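PDB 3HFI: putative regulator from Escherichia coli O6, which is of unknown function in detail but is probably a DNA-binding transcription regulator whose UTRA domain, as in relatives, would sense a small-molecule effector. Local coordinates for residues Asp51-Glu56 with Asn71-Glu76; His133-Val138 with Val146-Val151. All coordinates share one frame; numbering follows the deposited sequence.

Contact 1 of 2, residues Asp51-Glu56 with Asn71-Glu76; sequences DILYLE and NRINIE
Tyr54 places CG anti to its backbone N (chi1 166°), while Arg72 has CG beside its own N (chi1 -80°) and an extended chain from CG to NE that carries it on alongside the tyrosine. Tyr54 CD1 lies over the centre of one guanidinium face, 3.7 Å from Arg72 CZ, yet the two planes are 63° apart, which rules out a parallel stack. Beyond the segments, Arg72 NE forms a salt bridge with Glu34 and Tyr54 OH a hydrogen bond with Glu70, so both polar ends have partners. On the same side, Ile52 CD1 packs against Arg72 CG at 3.7 Å.

The frame is the antiparallel hairpin of strands 51-60 and 65-73 in the UTRA-domain sheet. Within 51-56 and 71-76 the hydrogen-bonded pairs are Leu53 with Ile73 and Leu55 with Asn71, and Tyr54 with Arg72 is the non-hydrogen-bonded pair between them; Asn71 N reaches Leu55 O at 2.8 Å. On the other face Ile73 CD1 touches Leu55 CD2 at 3.9 Å, and Leu91 of helix 91-99 packs on both residues. Where the chain turns off, Ile75 CG2 presses on Leu53 CB at 3.5 Å, and Asn74 OD1 accepts from Glu76 N (3.2 Å) in an Asx turn.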
loop_
_atom_site.group_PDB
_atom_site.type_symbol
_atom_site.label_atom_id
_atom_site.label_comp_id
_atom_site.label_asym_id
_atom_site.label_seq_id
_atom_site.Cartn_x
_atom_site.Cartn_y
_atom_site.Cartn_z
ATOM N N ASP A 51 -19.978 -8.526 15.629
ATOM C CA ASP A 51 -18.818 -8.081 16.390
ATOM C C ASP A 51 -17.544 -8.151 15.585
ATOM O O ASP A 51 -17.309 -9.080 14.811
ATOM C CB ASP A 51 -18.696 -8.886 17.687
ATOM C CG ASP A 51 -19.606 -8.396 18.777
ATOM O OD1 ASP A 51 -20.168 -7.282 18.690
ATOM O OD2 ASP A 51 -19.706 -9.092 19.798
ATOM N N ILE A 52 -16.779 -7.072 15.619
ATOM C CA ILE A 52 -15.473 -7.041 15.019
ATOM C C ILE A 52 -14.507 -6.577 16.066
ATOM O O ILE A 52 -14.922 -6.028 17.123
ATOM C CB ILE A 52 -15.440 -6.157 13.741
ATOM C CG1 ILE A 52 -15.886 -4.675 13.996
ATOM C CG2 ILE A 52 -16.258 -6.829 12.609
ATOM C CD1 ILE A 52 -14.784 -3.748 14.578
ATOM N N LEU A 53 -13.220 -6.813 15.824
ATOM C CA LEU A 53 -12.144 -6.296 16.691
ATOM C C LEU A 53 -11.602 -4.925 16.186
ATOM O O LEU A 53 -11.217 -4.793 15.021
ATOM C CB LEU A 53 -10.983 -7.313 16.761
ATOM C CG LEU A 53 -9.726 -6.946 17.578
ATOM C CD1 LEU A 53 -10.146 -6.742 19.022
ATOM C CD2 LEU A 53 -8.655 -8.048 17.422
ATOM N N TYR A 54 -11.613 -3.906 17.039
ATOM C CA TYR A 54 -11.103 -2.624 16.699
ATOM C C TYR A 54 -9.735 -2.523 17.391
ATOM O O TYR A 54 -9.627 -2.862 18.536
ATOM C CB TYR A 54 -12.002 -1.548 17.237
ATOM C CG TYR A 54 -11.387 -0.165 17.225
ATOM C CD1 TYR A 54 -11.542 0.683 16.121
ATOM C CD2 TYR A 54 -10.695 0.314 18.315
ATOM C CE1 TYR A 54 -11.025 1.959 16.108
ATOM C CE2 TYR A 54 -10.147 1.626 18.314
ATOM C CZ TYR A 54 -10.329 2.430 17.198
ATOM O OH TYR A 54 -9.756 3.698 17.136
ATOM N N LEU A 55 -8.691 -2.115 16.666
ATOM C CA LEU A 55 -7.355 -1.923 17.221
ATOM C C LEU A 55 -6.891 -0.549 16.835
ATOM O O LEU A 55 -6.922 -0.194 15.649
ATOM C CB LEU A 55 -6.411 -2.912 16.586
ATOM C CG LEU A 55 -5.690 -4.018 17.243
ATOM C CD1 LEU A 55 -6.579 -4.819 18.239
ATOM C CD2 LEU A 55 -5.056 -4.873 16.120
ATOM N N GLU A 56 -6.418 0.219 17.801
ATOM C CA GLU A 56 -5.784 1.492 17.501
ATOM C C GLU A 56 -4.298 1.392 17.821
ATOM O O GLU A 56 -3.919 1.037 18.959
ATOM C CB GLU A 56 -6.432 2.592 18.350
ATOM C CG GLU A 56 -6.113 4.013 17.962
ATOM C CD GLU A 56 -6.916 5.033 18.840
ATOM O OE1 GLU A 56 -7.144 4.795 20.055
ATOM O OE2 GLU A 56 -7.333 6.080 18.296
ATOM N N ASN A 71 -7.494 -0.333 12.922
ATOM C CA ASN A 71 -7.827 -1.539 12.207
ATOM C C ASN A 71 -9.180 -2.089 12.703
ATOM O O ASN A 71 -9.451 -2.080 13.908
ATOM C CB ASN A 71 -6.746 -2.620 12.455
ATOM C CG ASN A 71 -5.370 -2.181 12.095
ATOM O OD1 ASN A 71 -4.488 -2.071 12.948
ATOM N ND2 ASN A 71 -5.149 -1.992 10.802
ATOM N N ARG A 72 -10.006 -2.589 11.800
ATOM C CA ARG A 72 -11.209 -3.279 12.145
ATOM C C ARG A 72 -11.188 -4.617 11.401
ATOM O O ARG A 72 -11.147 -4.675 10.178
ATOM C CB ARG A 72 -12.391 -2.446 11.722
ATOM C CG ARG A 72 -12.707 -1.319 12.708
ATOM C CD ARG A 72 -13.695 -0.380 12.194
ATOM N NE ARG A 72 -14.089 0.638 13.187
ATOM C CZ ARG A 72 -13.591 1.873 13.216
ATOM N NH1 ARG A 72 -12.643 2.233 12.389
ATOM N NH2 ARG A 72 -13.990 2.737 14.116
ATOM N N ILE A 73 -11.243 -5.684 12.182
ATOM C CA ILE A 73 -10.930 -7.056 11.771
ATOM C C ILE A 73 -12.132 -7.986 11.945
ATOM O O ILE A 73 -12.740 -8.014 13.027
ATOM C CB ILE A 73 -9.742 -7.612 12.606
ATOM C CG1 ILE A 73 -8.498 -6.729 12.395
ATOM C CG2 ILE A 73 -9.450 -9.005 12.143
ATOM C CD1 ILE A 73 -7.730 -6.405 13.685
ATOM N N ASN A 74 -12.482 -8.728 10.879
ATOM C CA ASN A 74 -13.503 -9.754 10.961
ATOM C C ASN A 74 -12.933 -10.945 11.726
ATOM O O ASN A 74 -12.181 -11.753 11.190
ATOM C CB ASN A 74 -13.912 -10.198 9.562
ATOM C CG ASN A 74 -14.991 -11.224 9.583
ATOM O OD1 ASN A 74 -15.464 -11.623 10.651
ATOM N ND2 ASN A 74 -15.427 -11.637 8.414
ATOM N N ILE A 75 -13.306 -11.071 12.970
ATOM C CA ILE A 75 -12.739 -12.086 13.851
ATOM C C ILE A 75 -13.235 -13.513 13.560
ATOM O O ILE A 75 -12.559 -14.493 13.890
ATOM C CB ILE A 75 -12.932 -11.694 15.341
ATOM C CG1 ILE A 75 -14.379 -11.487 15.723
ATOM C CG2 ILE A 75 -12.272 -10.381 15.640
ATOM C CD1 ILE A 75 -14.474 -10.517 16.957
ATOM N N GLU A 76 -14.364 -13.634 12.861
ATOM C CA GLU A 76 -14.875 -14.966 12.467
ATOM C C GLU A 76 -13.890 -15.734 11.601
ATOM O O GLU A 76 -13.874 -16.946 11.614
ATOM C CB GLU A 76 -16.180 -14.836 11.712
ATOM C CG GLU A 76 -17.206 -13.837 12.345
ATOM C CD GLU A 76 -17.426 -14.039 13.835
ATOM O OE1 GLU A 76 -17.478 -15.222 14.295
ATOM O OE2 GLU A 76 -17.574 -13.000 14.559
#

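Contact 2 of 2, residues His133-Val138 with Val146-Val151; sequences HLEQLV and VEFGNV
Leu134 and Val151 belong to a ladder of backbone hydrogen bonds between strands 130-139 and 144-153, an antiparallel hairpin inside the UTRA-domain sheet. Within 133-138 and 146-151 the hydrogen-bonded pairs are Leu134-Val151, Gln136-Gly149 and Val138-Glu147; Gly149 N to Gln136 O, at 2.8 Å and 172°, is nearly straight. The regular pattern is interrupted where Val146 and Glu147 both face Val138 in a classic beta bulge. Val138 O there accepts from Val146 N at 2.9 Å and, weakly, from Glu147 N at 3.3 Å, so one carbonyl serves two donors.

Apolar contacts occur on both faces. Leu134 CD2 lies against Val151 CG2 at 3.7 Å, the two side chains alongside and pointing the same way. On the opposite face Leu137 crosses Phe148 at about a right angle, bringing its CD1 to 4.0 Å from Phe148 CD1.

A carboxylate meets a ring edge farther along that face: Glu135 OE2 sits in the plane of the Phe148 ring, 3.7 Å from CZ, with the carboxylate turned 70° from the ring. The same oxygen is hydrogen-bonded to Tyr39 OH.

The remaining polar groups are Gln136 and Glu147, on the face of Leu134 and Val151. Gln136 bonds through its side-chain amide to Tyr159 O and Gly161 N of the second subunit, while Glu147 OE2 accepts from Asn71. A water modelled between Gln136 OE1 and Glu147 OE1 lies implausibly close to both, so a bridge there is doubtful.

Glu147 is buried, and the amide N-H of Asn71 would probably offset part of the cost of burying a charge; Gln136, gripped by two backbone groups of the second subunit, ties this hairpin to the subunit interface.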
loop_
_atom_site.group_PDB
_atom_site.type_symbol
_atom_site.label_atom_id
_atom_site.label_comp_id
_atom_site.label_asym_id
_atom_site.label_seq_id
_atom_site.Cartn_x
_atom_site.Cartn_y
_atom_site.Cartn_z
ATOM N N HIS A 133 -5.447 11.045 4.922
ATOM C CA HIS A 133 -6.253 9.965 5.432
ATOM C C HIS A 133 -6.320 8.868 4.358
ATOM O O HIS A 133 -6.591 9.139 3.195
ATOM C CB HIS A 133 -7.640 10.454 5.773
ATOM C CG HIS A 133 -8.579 9.367 6.150
ATOM N ND1 HIS A 133 -8.418 8.617 7.300
ATOM C CD2 HIS A 133 -9.725 8.941 5.584
ATOM C CE1 HIS A 133 -9.395 7.741 7.397
ATOM N NE2 HIS A 133 -10.210 7.919 6.377
ATOM N N LEU A 134 -6.085 7.648 4.781
ATOM C CA LEU A 134 -6.209 6.479 3.935
ATOM C C LEU A 134 -7.248 5.541 4.506
ATOM O O LEU A 134 -7.283 5.322 5.728
ATOM C CB LEU A 134 -4.869 5.827 3.939
ATOM C CG LEU A 134 -4.583 4.611 3.145
ATOM C CD1 LEU A 134 -3.471 5.135 2.270
ATOM C CD2 LEU A 134 -4.087 3.487 4.039
ATOM N N GLU A 135 -8.147 5.031 3.654
ATOM C CA GLU A 135 -8.955 3.845 4.013
ATOM C C GLU A 135 -8.394 2.697 3.221
ATOM O O GLU A 135 -8.251 2.817 2.023
ATOM C CB GLU A 135 -10.417 3.959 3.595
ATOM C CG GLU A 135 -11.239 4.968 4.292
ATOM C CD GLU A 135 -12.683 4.979 3.747
ATOM O OE1 GLU A 135 -12.891 4.787 2.540
ATOM O OE2 GLU A 135 -13.612 5.153 4.499
ATOM N N GLN A 136 -8.165 1.563 3.856
ATOM C CA GLN A 136 -7.600 0.429 3.190
ATOM C C GLN A 136 -8.389 -0.810 3.519
ATOM O O GLN A 136 -8.656 -1.099 4.694
ATOM C CB GLN A 136 -6.187 0.217 3.689
ATOM C CG GLN A 136 -5.497 -0.954 2.969
ATOM C CD GLN A 136 -4.118 -1.185 3.449
ATOM O OE1 GLN A 136 -3.904 -1.525 4.649
ATOM N NE2 GLN A 136 -3.126 -0.988 2.536
ATOM N N LEU A 137 -8.746 -1.555 2.499
ATOM C CA LEU A 137 -9.478 -2.792 2.663
ATOM C C LEU A 137 -8.503 -3.890 2.259
ATOM O O LEU A 137 -7.951 -3.831 1.204
ATOM C CB LEU A 137 -10.742 -2.780 1.781
ATOM C CG LEU A 137 -11.798 -3.861 1.998
ATOM C CD1 LEU A 137 -12.216 -3.993 3.450
ATOM C CD2 LEU A 137 -13.028 -3.652 1.109
ATOM N N VAL A 138 -8.356 -4.895 3.112
ATOM C CA VAL A 138 -7.416 -6.010 2.969
ATOM C C VAL A 138 -8.206 -7.311 2.851
ATOM O O VAL A 138 -9.152 -7.519 3.604
ATOM C CB VAL A 138 -6.432 -6.039 4.175
ATOM C CG1 VAL A 138 -5.446 -7.226 4.060
ATOM C CG2 VAL A 138 -5.642 -4.682 4.249
ATOM N N VAL A 146 -10.951 -9.206 5.053
ATOM C CA VAL A 146 -10.650 -9.586 6.431
ATOM C C VAL A 146 -10.459 -8.370 7.342
ATOM O O VAL A 146 -10.726 -8.454 8.545
ATOM C CB VAL A 146 -9.454 -10.515 6.554
ATOM C CG1 VAL A 146 -8.132 -9.883 6.037
ATOM C CG2 VAL A 146 -9.289 -10.973 8.043
ATOM N N GLU A 147 -10.024 -7.237 6.788
ATOM C CA GLU A 147 -9.668 -6.098 7.632
ATOM C C GLU A 147 -9.897 -4.825 6.888
ATOM O O GLU A 147 -9.694 -4.792 5.668
ATOM C CB GLU A 147 -8.207 -6.191 8.095
ATOM C CG GLU A 147 -7.766 -5.150 9.143
ATOM C CD GLU A 147 -7.264 -3.851 8.554
ATOM O OE1 GLU A 147 -6.662 -3.872 7.453
ATOM O OE2 GLU A 147 -7.423 -2.798 9.192
ATOM N N PHE A 148 -10.359 -3.798 7.617
ATOM C CA PHE A 148 -10.683 -2.459 7.087
ATOM C C PHE A 148 -10.008 -1.454 8.008
ATOM O O PHE A 148 -10.364 -1.340 9.196
ATOM C CB PHE A 148 -12.210 -2.206 7.047
ATOM C CG PHE A 148 -12.578 -0.853 6.547
ATOM C CD1 PHE A 148 -12.221 -0.459 5.267
ATOM C CD2 PHE A 148 -13.245 0.045 7.348
ATOM C CE1 PHE A 148 -12.516 0.780 4.803
ATOM C CE2 PHE A 148 -13.542 1.341 6.873
ATOM C CZ PHE A 148 -13.213 1.676 5.633
ATOM N N GLY A 149 -8.995 -0.783 7.475
ATOM C CA GLY A 149 -8.163 0.136 8.225
ATOM C C GLY A 149 -8.336 1.570 7.800
ATOM O O GLY A 149 -8.557 1.867 6.617
ATOM N N ASN A 150 -8.245 2.452 8.778
ATOM C CA ASN A 150 -8.204 3.883 8.578
ATOM C C ASN A 150 -6.874 4.364 9.095
ATOM O O ASN A 150 -6.537 4.082 10.259
ATOM C CB ASN A 150 -9.280 4.562 9.397
ATOM C CG ASN A 150 -10.621 4.522 8.722
ATOM O OD1 ASN A 150 -11.013 5.484 8.106
ATOM N ND2 ASN A 150 -11.321 3.403 8.809
ATOM N N VAL A 151 -6.124 5.086 8.258
ATOM C CA VAL A 151 -4.760 5.485 8.604
ATOM C C VAL A 151 -4.662 6.996 8.525
ATOM O O VAL A 151 -5.137 7.593 7.567
ATOM C CB VAL A 151 -3.733 4.836 7.680
ATOM C CG1 VAL A 151 -2.356 5.234 8.065
ATOM C CG2 VAL A 151 -3.857 3.314 7.744
HETATM O O HOH W 1 -5.354 -1.900 6.564
#

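In the fold
Contacts 1 and 2 are hairpins that come in series along the chain and are neighbours in one antiparallel sheet, where strand 65-73 of the first lies next to strand 144-153 of the second; their centres are 11 Å apart. The seam includes a probable backbone hydrogen bond from Phe148 N to Arg72 O at 2.8 Å, a further backbone bond between Val146 and Asn74, the 2.9 Å side-chain bond between Asn71 ND2 and Glu147 OE2, and packing of Ile73 CG1 on Glu147 CG at 3.7 Å. Glu147 therefore belongs to both environments. Helix 91-99 spans the junction, with Leu91 on contact 1 and Phe92 and Ile95 on contact 2. The second subunit reaches contact 2 but not contact 1.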